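Local coordinates for CRISPR-associated endonuclease Cas1 (PDB 4XTK), which probably acts as a metal-dependent double-stranded DNA endonuclease in CRISPR adaptive immunity, working together with Cas2, at residues Q255-E258 with K259-D262. Residues are numbered along the deposited sequence; the frame is centred on the assembly and turned at random.
Sequences QINE and KHFD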
loop_
_atom_site.group_PDB
_atom_site.type_symbol
_atom_site.label_atom_id
_atom_site.label_comp_id
_atom_site.label_asym_id
_atom_site.label_seq_id
_atom_site.Cartn_x
_atom_site.Cartn_y
_atom_site.Cartn_z
ATOM N N GLN E 255 8.243 -32.608 -23.348
ATOM C CA GLN E 255 8.465 -32.433 -21.919
ATOM C C GLN E 255 7.116 -32.317 -21.256
ATOM O O GLN E 255 6.890 -32.841 -20.167
ATOM C CB GLN E 255 9.301 -31.198 -21.624
ATOM C CG GLN E 255 10.774 -31.349 -21.914
ATOM C CD GLN E 255 11.550 -30.133 -21.465
ATOM O OE1 GLN E 255 11.930 -29.292 -22.279
ATOM N NE2 GLN E 255 11.783 -30.025 -20.158
ATOM N N ILE E 256 6.227 -31.603 -21.935
ATOM C CA ILE E 256 4.820 -31.573 -21.590
ATOM C C ILE E 256 4.056 -32.387 -22.631
ATOM O O ILE E 256 4.182 -32.145 -23.832
ATOM C CB ILE E 256 4.270 -30.134 -21.541
ATOM C CG1 ILE E 256 4.852 -29.363 -20.351
ATOM C CG2 ILE E 256 2.747 -30.143 -21.480
ATOM C CD1 ILE E 256 4.312 -29.796 -18.997
ATOM N N ASN E 257 3.288 -33.367 -22.172
ATOM C CA ASN E 257 2.402 -34.109 -23.056
ATOM C C ASN E 257 1.133 -34.546 -22.338
ATOM O O ASN E 257 0.862 -34.116 -21.214
ATOM C CB ASN E 257 3.113 -35.323 -23.658
ATOM C CG ASN E 257 3.724 -36.223 -22.606
ATOM O OD1 ASN E 257 3.020 -36.806 -21.783
ATOM N ND2 ASN E 257 5.044 -36.352 -22.639
ATOM N N GLU E 258 0.365 -35.408 -22.999
ATOM C CA GLU E 258 -0.964 -35.791 -22.532
ATOM C C GLU E 258 -0.962 -36.460 -21.156
ATOM O O GLU E 258 -1.998 -36.524 -20.493
ATOM C CB GLU E 258 -1.637 -36.717 -23.553
ATOM C CG GLU E 258 -0.843 -37.975 -23.899
ATOM C CD GLU E 258 0.254 -37.725 -24.920
ATOM O OE1 GLU E 258 0.414 -36.565 -25.362
ATOM O OE2 GLU E 258 0.961 -38.692 -25.275
ATOM N N LYS E 259 0.190 -36.951 -20.719
ATOM C CA LYS E 259 0.269 -37.596 -19.412
ATOM C C LYS E 259 0.192 -36.579 -18.275
ATOM O O LYS E 259 0.021 -36.949 -17.112
ATOM C CB LYS E 259 1.552 -38.428 -19.303
ATOM C CG LYS E 259 2.760 -37.689 -18.755
ATOM C CD LYS E 259 4.004 -38.562 -18.862
ATOM C CE LYS E 259 5.203 -37.914 -18.195
ATOM N NZ LYS E 259 6.469 -38.617 -18.538
ATOM N N HIS E 260 0.305 -35.299 -18.619
ATOM C CA HIS E 260 0.341 -34.224 -17.631
ATOM C C HIS E 260 -1.007 -33.537 -17.368
ATOM O O HIS E 260 -1.059 -32.528 -16.660
ATOM C CB HIS E 260 1.375 -33.179 -18.049
ATOM C CG HIS E 260 2.774 -33.705 -18.079
ATOM N ND1 HIS E 260 3.424 -34.028 -19.250
ATOM C CD2 HIS E 260 3.638 -33.992 -17.077
ATOM C CE1 HIS E 260 4.634 -34.478 -18.969
ATOM N NE2 HIS E 260 4.789 -34.467 -17.658
ATOM N N PHE E 261 -2.088 -34.053 -17.950
ATOM C CA PHE E 261 -3.395 -33.415 -17.789
ATOM C C PHE E 261 -4.462 -34.326 -17.179
ATOM O O PHE E 261 -4.436 -35.541 -17.367
ATOM C CB PHE E 261 -3.897 -32.897 -19.136
ATOM C CG PHE E 261 -3.016 -31.852 -19.760
ATOM C CD1 PHE E 261 -1.936 -32.219 -20.554
ATOM C CD2 PHE E 261 -3.281 -30.502 -19.571
ATOM C CE1 PHE E 261 -1.130 -31.260 -21.139
ATOM C CE2 PHE E 261 -2.481 -29.533 -20.154
ATOM C CZ PHE E 261 -1.405 -29.914 -20.941
ATOM N N ASP E 262 -5.410 -33.716 -16.468
ATOM C CA ASP E 262 -6.556 -34.421 -15.879
ATOM C C ASP E 262 -7.878 -33.776 -16.310
ATOM O O ASP E 262 -7.925 -32.568 -16.561
ATOM C CB ASP E 262 -6.463 -34.421 -14.353
ATOM C CG ASP E 262 -5.196 -35.077 -13.840
ATOM O OD1 ASP E 262 -4.646 -35.956 -14.537
ATOM O OD2 ASP E 262 -4.746 -34.697 -12.740
#
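The backbone O of Asn257 accepts the N-H of His260 at 2.9 Å, closing a type I turn whose 3-10 geometry links helix 230-252 to the short antiparallel hairpin of strands 261-262 and 269-270. The same residue bridges the turn a second time, as an Asx turn: OD1 of Asn257 accepts the backbone N-H of Lys259 at 3.0 Å, in the carbonyl plane and on a lone pair. That reach depends on Asn257 CG being set between its own backbone N and carbonyl carbon (chi1 54°), which folds the amide back over the turn.

His260 returns the grip with its ring. The backbone N of Asn257 points almost straight at ND1 of His260 (3.0 Å, 178°) and lies close to the ring plane, an arrangement in which ND1 serves as acceptor. ND1 of His260 also comes to 3.2 Å from Asn257 O, on the same face of that carbonyl as His260 N; a bond here would require a proton on ND1, so the two cannot form at once. The imidazole is sandwiched: Ile256 CD1 covers one face, offset toward the rim, while Lys259 CG sits over the centre of the opposite face.

Ile256 and Phe261 cross at about a right angle, with Ile256 CG2 4.0 Å from Phe261 CE1, and both also pack on Leu192 of helix 188-208, where the Phe261 ring meets that of Phe188. Glu258, the second residue of the turn, carries its carboxylate to salt bridges with Arg254 (through OE2) and Arg174 (through OE1), which should favour its ionised form. Phe261 presents a ring edge to the turn itself, with CD1 of Phe261 3.4 Å from Asn257 O.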